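Local coordinates for protein putative fimbrium anchoring subunit Fim4B (Bacteroides ovatus, PDB 5CAG) that is a putative anchoring subunit of a fimbrium, a predicted outer-membrane lipoprotein of the FimB/Mfa2 family thought to fix the pilus to the cell surface, at residues A[47-52]-A[63-68]; A[41-46]-A[67-72]; A[16-21]-A[125-130]. All coordinates share one frame; numbering follows the deposited sequence.

Contact 1 (A[47-52]-A[63-68]); sequences DGRKVD and KVPPGR. With SO4 (sulfate ion), chain C.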
loop_
_atom_site.group_PDB
_atom_site.type_symbol
_atom_site.label_atom_id
_atom_site.label_comp_id
_atom_site.label_asym_id
_atom_site.label_seq_id
_atom_site.Cartn_x
_atom_site.Cartn_y
_atom_site.Cartn_z
ATOM N N ASP A 47 -23.170 19.156 3.081
ATOM C CA ASP A 47 -22.616 19.254 4.433
ATOM C C ASP A 47 -22.290 17.856 5.057
ATOM O O ASP A 47 -22.722 17.569 6.186
ATOM C CB ASP A 47 -23.578 20.056 5.339
ATOM N N GLY A 48 -21.495 17.043 4.332
ATOM C CA GLY A 48 -21.024 15.724 4.766
ATOM C C GLY A 48 -21.959 14.533 4.605
ATOM O O GLY A 48 -21.877 13.575 5.388
ATOM N N ARG A 49 -22.848 14.575 3.571
ATOM C CA ARG A 49 -23.821 13.518 3.211
ATOM C C ARG A 49 -23.110 12.385 2.354
ATOM O O ARG A 49 -23.403 12.182 1.155
ATOM C CB ARG A 49 -25.090 14.106 2.508
ATOM C CG ARG A 49 -24.849 15.225 1.475
ATOM C CD ARG A 49 -25.781 15.149 0.276
ATOM N NE ARG A 49 -25.490 16.170 -0.741
ATOM C CZ ARG A 49 -25.239 15.906 -2.022
ATOM N NH1 ARG A 49 -25.230 14.656 -2.457
ATOM N NH2 ARG A 49 -25.002 16.893 -2.878
ATOM N N LYS A 50 -22.159 11.667 3.007
ATOM C CA LYS A 50 -21.389 10.616 2.365
ATOM C C LYS A 50 -22.216 9.334 2.203
ATOM O O LYS A 50 -22.766 8.807 3.172
ATOM C CB LYS A 50 -20.038 10.352 3.077
ATOM C CG LYS A 50 -20.063 9.693 4.451
ATOM C CD LYS A 50 -18.851 8.761 4.605
ATOM C CE LYS A 50 -18.924 7.857 5.814
ATOM N NZ LYS A 50 -17.664 7.103 6.009
ATOM N N VAL A 51 -22.335 8.878 0.947
ATOM C CA VAL A 51 -23.033 7.658 0.547
ATOM C C VAL A 51 -21.962 6.584 0.488
ATOM O O VAL A 51 -21.004 6.673 -0.284
ATOM C CB VAL A 51 -23.830 7.829 -0.768
ATOM C CG1 VAL A 51 -24.589 6.555 -1.141
ATOM C CG2 VAL A 51 -24.782 9.021 -0.671
ATOM N N ASP A 52 -22.101 5.609 1.376
ATOM C CA ASP A 52 -21.164 4.525 1.631
ATOM C C ASP A 52 -21.835 3.185 1.400
ATOM O O ASP A 52 -22.967 3.000 1.844
ATOM C CB ASP A 52 -20.749 4.677 3.106
ATOM C CG ASP A 52 -19.780 3.678 3.688
ATOM O OD1 ASP A 52 -19.974 2.459 3.471
ATOM O OD2 ASP A 52 -18.916 4.096 4.479
ATOM N N LYS A 63 -27.829 3.242 -4.420
ATOM C CA LYS A 63 -28.651 4.431 -4.673
ATOM C C LYS A 63 -27.977 5.702 -4.168
ATOM O O LYS A 63 -27.942 5.991 -2.975
ATOM C CB LYS A 63 -30.089 4.275 -4.141
ATOM C CG LYS A 63 -30.940 3.388 -5.054
ATOM C CD LYS A 63 -32.204 2.893 -4.373
ATOM C CE LYS A 63 -32.983 1.912 -5.221
ATOM N NZ LYS A 63 -34.270 1.517 -4.577
ATOM N N VAL A 64 -27.426 6.440 -5.122
ATOM C CA VAL A 64 -26.736 7.707 -4.944
ATOM C C VAL A 64 -27.702 8.824 -5.349
ATOM O O VAL A 64 -28.234 8.793 -6.466
ATOM C CB VAL A 64 -25.418 7.730 -5.781
ATOM C CG1 VAL A 64 -24.755 9.101 -5.774
ATOM C CG2 VAL A 64 -24.438 6.676 -5.288
ATOM N N PRO A 65 -27.947 9.832 -4.488
ATOM C CA PRO A 65 -28.808 10.955 -4.923
ATOM C C PRO A 65 -28.039 11.864 -5.897
ATOM O O PRO A 65 -26.808 11.820 -5.885
ATOM C CB PRO A 65 -29.158 11.667 -3.618
ATOM C CG PRO A 65 -28.036 11.331 -2.680
ATOM C CD PRO A 65 -27.394 10.047 -3.134
ATOM N N PRO A 66 -28.678 12.686 -6.758
ATOM C CA PRO A 66 -27.875 13.510 -7.689
ATOM C C PRO A 66 -27.012 14.569 -6.975
ATOM O O PRO A 66 -27.307 14.979 -5.843
ATOM C CB PRO A 66 -28.928 14.144 -8.606
ATOM C CG PRO A 66 -30.148 13.278 -8.447
ATOM C CD PRO A 66 -30.120 12.870 -7.001
ATOM N N GLY A 67 -25.917 14.947 -7.630
ATOM C CA GLY A 67 -24.965 15.928 -7.123
ATOM C C GLY A 67 -23.531 15.670 -7.544
ATOM O O GLY A 67 -23.239 14.659 -8.195
ATOM N N ARG A 68 -22.630 16.610 -7.189
ATOM C CA ARG A 68 -21.191 16.511 -7.455
ATOM C C ARG A 68 -20.524 15.805 -6.285
ATOM O O ARG A 68 -20.721 16.203 -5.126
ATOM C CB ARG A 68 -20.543 17.891 -7.672
ATOM C CG ARG A 68 -20.839 18.601 -8.996
ATOM C CD ARG A 68 -19.960 19.842 -9.196
ATOM N NE ARG A 68 -19.839 20.666 -7.983
ATOM C CZ ARG A 68 -18.690 20.989 -7.393
ATOM N NH1 ARG A 68 -17.531 20.601 -7.917
ATOM N NH2 ARG A 68 -18.689 21.716 -6.282
HETATM S S SO4 C . -28.774 0.998 -1.238
HETATM O O1 SO4 C . -29.919 1.420 -0.425
HETATM O O2 SO4 C . -28.233 -0.249 -0.686
HETATM O O3 SO4 C . -29.209 0.747 -2.615
HETATM O O4 SO4 C . -27.754 2.067 -1.218
#
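V51 carries CG1 anti to its backbone N (chi1 -178°) and CG2 anti to its carbonyl carbon, so that its two methyls spread over different parts of 63-68. CG2 meets the ring of P65 tip to tip, 3.7 Å from V51 CG2 to P65 CD. The V51 and V64 side chains cross obliquely, with V51 CG1 4.2 Å from V64 CG2, and CG1 also rests by the carbonyl oxygen of K63. R49 starts from the crowded position between backbone N and carbonyl carbon (chi1 41°), bends at chi2 and then runs straight toward P66 and G67. There its NH1 stays 4.0 Å from P66 O, too far for a bond, and G67 CA lies at the edge of the guanidinium, 4.4 Å from R49 NH2. K50 NZ forms a salt bridge with D52 OD2 at 3.6 Å. A sulfate, probably from the crystallisation liquor, accepts two weak hydrogen bonds from the backbone N of K63. The segments are thus joined by van der Waals contact, V51 on V64 and P65 and the end of R49 alongside P65 to G67, while salt bridges lie within 47-52 or run to other parts of the chain (D52 to R38, R68 to E124).

Contact 2 (A[41-46]-A[67-72]); sequences FYPKNG and GRYSVV
Backbone hydrogen bonds set the register. Y42 and S70 form a hydrogen-bonded antiparallel pair, each N giving to the other's carbonyl in its plane; Y42 N lies 2.8 Å from S70 O. Past the end of strand 36-43, K44 N gives a nearly straight bond (173°) to R68 O, approaching from above the carbonyl plane at 2.9 Å, N to O. N45 OD1 adds a weak bond from R68 N.

The aromatic contacts lie on the face bearing F41, P43, Y69 and V71. F41 turns its edge to the face of Y69 in a T-shaped pair, centroids 5.4 Å apart and planes at 90°. V71 CG2 makes a CH-pi contact over the F41 ring, 4.0 Å from its centroid, while P43 CB packs against Y69 CE1 at 3.9 Å. I127 of the next strand also touches both rings, and the Y69 hydroxyl bonds P65 O.

On the face bearing Y42 and S70, V72 CG2 meets the edge of the Y42 ring. Among the charged side chains, K44 crosses R68 at about a right angle, its aliphatic chain over one guanidinium face. Their like charges, K44 NZ and R68 NH1, stand 3.8 Å apart, a repulsion probably eased by E124, which bridges to both.

This is antiparallel pairing of strands 36-43 and 67-75 in a beta-rich domain of the transthyretin-like clan.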
loop_
_atom_site.group_PDB
_atom_site.type_symbol
_atom_site.label_atom_id
_atom_site.label_comp_id
_atom_site.label_asym_id
_atom_site.label_seq_id
_atom_site.Cartn_x
_atom_site.Cartn_y
_atom_site.Cartn_z
ATOM N N PHE A 41 -18.891 7.883 -1.624
ATOM C CA PHE A 41 -19.221 9.058 -2.399
ATOM C C PHE A 41 -19.186 10.287 -1.493
ATOM O O PHE A 41 -20.080 10.444 -0.671
ATOM C CB PHE A 41 -20.617 8.872 -3.002
ATOM C CG PHE A 41 -20.666 8.091 -4.289
ATOM C CD1 PHE A 41 -20.628 6.704 -4.280
ATOM C CD2 PHE A 41 -20.806 8.741 -5.507
ATOM C CE1 PHE A 41 -20.714 5.984 -5.471
ATOM C CE2 PHE A 41 -20.873 8.019 -6.695
ATOM C CZ PHE A 41 -20.848 6.647 -6.665
ATOM N N TYR A 42 -18.154 11.133 -1.598
ATOM C CA TYR A 42 -18.086 12.321 -0.757
ATOM C C TYR A 42 -18.726 13.490 -1.511
ATOM O O TYR A 42 -18.257 13.860 -2.592
ATOM C CB TYR A 42 -16.652 12.649 -0.310
ATOM C CG TYR A 42 -15.966 11.537 0.452
ATOM C CD1 TYR A 42 -15.237 10.555 -0.212
ATOM C CD2 TYR A 42 -16.001 11.495 1.840
ATOM C CE1 TYR A 42 -14.588 9.542 0.485
ATOM C CE2 TYR A 42 -15.348 10.489 2.547
ATOM C CZ TYR A 42 -14.641 9.515 1.864
ATOM O OH TYR A 42 -14.017 8.502 2.548
ATOM N N PRO A 43 -19.826 14.063 -0.989
ATOM C CA PRO A 43 -20.450 15.184 -1.687
ATOM C C PRO A 43 -19.577 16.428 -1.597
ATOM O O PRO A 43 -18.970 16.677 -0.548
ATOM C CB PRO A 43 -21.775 15.350 -0.949
ATOM C CG PRO A 43 -21.488 14.884 0.411
ATOM C CD PRO A 43 -20.525 13.763 0.278
ATOM N N LYS A 44 -19.499 17.185 -2.705
ATOM C CA LYS A 44 -18.735 18.428 -2.780
ATOM C C LYS A 44 -19.606 19.619 -2.323
ATOM O O LYS A 44 -19.145 20.479 -1.557
ATOM C CB LYS A 44 -18.203 18.631 -4.194
ATOM C CG LYS A 44 -17.086 17.670 -4.555
ATOM C CD LYS A 44 -16.566 17.944 -5.951
ATOM C CE LYS A 44 -15.097 17.645 -6.070
ATOM N NZ LYS A 44 -14.463 18.397 -7.186
ATOM N N ASN A 45 -20.883 19.633 -2.768
ATOM C CA ASN A 45 -21.875 20.658 -2.424
ATOM C C ASN A 45 -22.312 20.513 -0.957
ATOM O O ASN A 45 -22.179 21.459 -0.181
ATOM C CB ASN A 45 -23.136 20.621 -3.356
ATOM C CG ASN A 45 -23.085 19.768 -4.623
ATOM O OD1 ASN A 45 -23.452 18.580 -4.625
ATOM N ND2 ASN A 45 -22.761 20.393 -5.753
ATOM N N GLY A 46 -22.799 19.317 -0.615
ATOM C CA GLY A 46 -23.359 18.937 0.682
ATOM C C GLY A 46 -22.487 18.956 1.925
ATOM O O GLY A 46 -21.269 18.722 1.870
ATOM N N GLY A 67 -25.917 14.947 -7.630
ATOM C CA GLY A 67 -24.965 15.928 -7.123
ATOM C C GLY A 67 -23.531 15.670 -7.544
ATOM O O GLY A 67 -23.239 14.659 -8.195
ATOM N N ARG A 68 -22.630 16.610 -7.189
ATOM C CA ARG A 68 -21.191 16.511 -7.455
ATOM C C ARG A 68 -20.524 15.805 -6.285
ATOM O O ARG A 68 -20.721 16.203 -5.126
ATOM C CB ARG A 68 -20.543 17.891 -7.672
ATOM C CG ARG A 68 -20.839 18.601 -8.996
ATOM C CD ARG A 68 -19.960 19.842 -9.196
ATOM N NE ARG A 68 -19.839 20.666 -7.983
ATOM C CZ ARG A 68 -18.690 20.989 -7.393
ATOM N NH1 ARG A 68 -17.531 20.601 -7.917
ATOM N NH2 ARG A 68 -18.689 21.716 -6.282
ATOM N N TYR A 69 -19.736 14.766 -6.586
ATOM C CA TYR A 69 -19.027 13.959 -5.597
ATOM C C TYR A 69 -17.564 13.722 -5.915
ATOM O O TYR A 69 -17.109 13.918 -7.042
ATOM C CB TYR A 69 -19.658 12.558 -5.506
ATOM C CG TYR A 69 -21.101 12.528 -5.090
ATOM C CD1 TYR A 69 -21.457 12.486 -3.745
ATOM C CD2 TYR A 69 -22.115 12.470 -6.038
ATOM C CE1 TYR A 69 -22.793 12.454 -3.352
ATOM C CE2 TYR A 69 -23.455 12.445 -5.659
ATOM C CZ TYR A 69 -23.789 12.425 -4.314
ATOM O OH TYR A 69 -25.103 12.380 -3.935
ATOM N N SER A 70 -16.858 13.195 -4.926
ATOM C CA SER A 70 -15.514 12.661 -5.018
ATOM C C SER A 70 -15.713 11.183 -4.692
ATOM O O SER A 70 -16.526 10.889 -3.817
ATOM C CB SER A 70 -14.580 13.382 -4.057
ATOM O OG SER A 70 -14.324 14.710 -4.477
ATOM N N VAL A 71 -15.112 10.247 -5.432
ATOM C CA VAL A 71 -15.405 8.833 -5.158
ATOM C C VAL A 71 -14.138 8.047 -4.798
ATOM O O VAL A 71 -13.055 8.352 -5.318
ATOM C CB VAL A 71 -16.143 8.167 -6.363
ATOM C CG1 VAL A 71 -16.576 6.739 -6.045
ATOM C CG2 VAL A 71 -17.341 8.990 -6.805
ATOM N N VAL A 72 -14.287 7.020 -3.935
ATOM C CA VAL A 72 -13.208 6.088 -3.589
ATOM C C VAL A 72 -13.756 4.657 -3.636
ATOM O O VAL A 72 -14.887 4.408 -3.210
ATOM C CB VAL A 72 -12.435 6.331 -2.259
ATOM C CG1 VAL A 72 -11.664 7.635 -2.270
ATOM C CG2 VAL A 72 -13.340 6.237 -1.046
#

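Contact 3 (A[16-21]-A[125-130]); sequences PVSGVD and LKIEKS
The two chains come closest at S18 and S130, whose CA atoms are 5.5 Å apart; S18 lies in the chain leading to strand 20-25 and S130 in the loop after strand 118-127. S18 is the main polar link. Its OG sits in the crowded position between backbone N and carbonyl carbon (chi1 60°), which directs the hydroxyl to the carbonyl of E128; the resulting hydrogen bond is weak, with S18 OG 3.3 Å from E128 O. The CB of the same serine faces the carbonyl of S130, and its hydroxyl oxygen, S18 OG, also lies 3.9 Å from I127 CG2, so one small side chain touches the I127 side chain and the carbonyls of E128 and S130. S130 uses its own hydroxyl on the carbonyl of E132. Neither segment pairs with the other as a beta ladder. Instead, strand 20-25 runs parallel to strand 134-154 and antiparallel to strand 59-62, whereas strand 118-127 lies between 67-75 and 134-154, consistent with the assignment of this region to the transthyretin clan. Further along, V20 and I127 cross at about a right angle and meet through their CG1 atoms, 4.2 Å from V20 CG1 to I127 CG1. Both of these carbons are anti to the carbonyl carbon of their own residue. L134 touches both side chains, and V64 also rests on V20, making this an apolar junction between strands. Within 125-130, K126 NZ forms a salt bridge with E128 OE2 at 3.5 Å, which links two exposed side chains that flank I127 in the sequence.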
loop_
_atom_site.group_PDB
_atom_site.type_symbol
_atom_site.label_atom_id
_atom_site.label_comp_id
_atom_site.label_asym_id
_atom_site.label_seq_id
_atom_site.Cartn_x
_atom_site.Cartn_y
_atom_site.Cartn_z
ATOM N N PRO A 16 -35.808 11.615 -3.384
ATOM C CA PRO A 16 -35.611 10.806 -4.614
ATOM C C PRO A 16 -34.148 10.418 -4.905
ATOM O O PRO A 16 -33.236 11.230 -4.713
ATOM C CB PRO A 16 -36.169 11.702 -5.733
ATOM C CG PRO A 16 -36.193 13.078 -5.166
ATOM C CD PRO A 16 -36.445 12.914 -3.696
ATOM N N VAL A 17 -33.933 9.163 -5.371
ATOM C CA VAL A 17 -32.598 8.641 -5.676
ATOM C C VAL A 17 -32.532 7.964 -7.038
ATOM O O VAL A 17 -33.188 6.945 -7.284
ATOM C CB VAL A 17 -32.022 7.691 -4.591
ATOM C CG1 VAL A 17 -31.407 8.477 -3.441
ATOM C CG2 VAL A 17 -33.059 6.682 -4.088
ATOM N N SER A 18 -31.698 8.530 -7.913
ATOM C CA SER A 18 -31.411 7.950 -9.216
ATOM C C SER A 18 -30.246 6.999 -8.979
ATOM O O SER A 18 -29.104 7.447 -8.871
ATOM C CB SER A 18 -31.101 9.034 -10.257
ATOM O OG SER A 18 -29.988 9.853 -9.932
ATOM N N GLY A 19 -30.557 5.720 -8.773
ATOM C CA GLY A 19 -29.561 4.693 -8.486
ATOM C C GLY A 19 -28.487 4.526 -9.548
ATOM O O GLY A 19 -28.690 4.874 -10.720
ATOM N N VAL A 20 -27.317 4.018 -9.134
ATOM C CA VAL A 20 -26.207 3.745 -10.044
ATOM C C VAL A 20 -25.937 2.236 -10.057
ATOM O O VAL A 20 -26.356 1.527 -9.141
ATOM C CB VAL A 20 -24.917 4.568 -9.781
ATOM C CG1 VAL A 20 -25.152 6.057 -9.980
ATOM C CG2 VAL A 20 -24.328 4.282 -8.410
ATOM N N ASP A 21 -25.287 1.750 -11.120
ATOM C CA ASP A 21 -24.943 0.349 -11.276
ATOM C C ASP A 21 -23.474 0.262 -11.659
ATOM O O ASP A 21 -23.082 0.579 -12.791
ATOM C CB ASP A 21 -25.861 -0.347 -12.300
ATOM C CG ASP A 21 -25.767 -1.870 -12.382
ATOM O OD1 ASP A 21 -24.832 -2.457 -11.768
ATOM O OD2 ASP A 21 -26.587 -2.473 -13.104
ATOM N N LEU A 125 -17.063 13.518 -9.954
ATOM C CA LEU A 125 -18.089 12.769 -10.677
ATOM C C LEU A 125 -19.436 13.438 -10.428
ATOM O O LEU A 125 -19.806 13.625 -9.271
ATOM C CB LEU A 125 -18.117 11.295 -10.237
ATOM C CG LEU A 125 -19.096 10.375 -10.974
ATOM C CD1 LEU A 125 -18.642 10.119 -12.385
ATOM C CD2 LEU A 125 -19.248 9.059 -10.269
ATOM N N LYS A 126 -20.160 13.817 -11.501
ATOM C CA LYS A 126 -21.455 14.498 -11.390
ATOM C C LYS A 126 -22.600 13.533 -11.755
ATOM O O LYS A 126 -22.848 13.278 -12.941
ATOM C CB LYS A 126 -21.467 15.769 -12.280
ATOM C CG LYS A 126 -22.673 16.701 -12.115
ATOM C CD LYS A 126 -22.548 17.936 -13.005
ATOM C CE LYS A 126 -23.813 18.759 -13.096
ATOM N NZ LYS A 126 -23.781 19.705 -14.257
ATOM N N ILE A 127 -23.290 12.994 -10.724
ATOM C CA ILE A 127 -24.451 12.121 -10.918
ATOM C C ILE A 127 -25.639 13.032 -11.218
ATOM O O ILE A 127 -26.037 13.833 -10.369
ATOM C CB ILE A 127 -24.700 11.158 -9.714
ATOM C CG1 ILE A 127 -23.743 9.978 -9.756
ATOM C CG2 ILE A 127 -26.139 10.637 -9.658
ATOM C CD1 ILE A 127 -22.613 10.172 -8.931
ATOM N N GLU A 128 -26.168 12.949 -12.439
ATOM C CA GLU A 128 -27.290 13.797 -12.831
ATOM C C GLU A 128 -28.619 13.162 -12.402
ATOM O O GLU A 128 -28.663 11.970 -12.047
ATOM C CB GLU A 128 -27.270 14.059 -14.351
ATOM C CG GLU A 128 -26.133 14.959 -14.822
ATOM C CD GLU A 128 -26.446 16.438 -14.986
ATOM O OE1 GLU A 128 -27.462 16.913 -14.423
ATOM O OE2 GLU A 128 -25.663 17.126 -15.679
ATOM N N LYS A 129 -29.698 13.989 -12.402
ATOM C CA LYS A 129 -31.080 13.589 -12.112
ATOM C C LYS A 129 -31.479 12.668 -13.265
ATOM O O LYS A 129 -31.323 13.059 -14.426
ATOM C CB LYS A 129 -31.984 14.841 -11.995
ATOM C CG LYS A 129 -33.382 14.580 -11.438
ATOM C CD LYS A 129 -34.297 15.803 -11.590
ATOM C CE LYS A 129 -35.637 15.643 -10.901
ATOM N NZ LYS A 129 -36.510 16.847 -11.054
ATOM N N SER A 130 -31.841 11.409 -12.968
ATOM C CA SER A 130 -32.170 10.459 -14.031
ATOM C C SER A 130 -33.283 9.506 -13.642
ATOM O O SER A 130 -33.407 9.097 -12.474
ATOM C CB SER A 130 -30.942 9.657 -14.454
ATOM O OG SER A 130 -31.241 8.832 -15.569
#

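From the N terminus, 16-21 comes first and meets its partner 125-130 only after 103 intervening residues, so contact 3 closes a large loop. Contacts 1 and 2 both lie inside it. Contact 2 joins 41-46 to 67-72, and contact 1, from 47-52 to 63-68, closes a shorter loop that ends on the same stretch, with G67 and R68 shared at the start of strand 67-75. Strand 36-43 pairs with both 51-56 and 67-75, and V51 O is probably hydrogen-bonded to F41 N. Strand 67-75 in turn neighbours 118-127, with probable bonds from G67 N to I127 O and Y69 N to L125 O, which bring contact 3 alongside the other two at one end of the elongated chain.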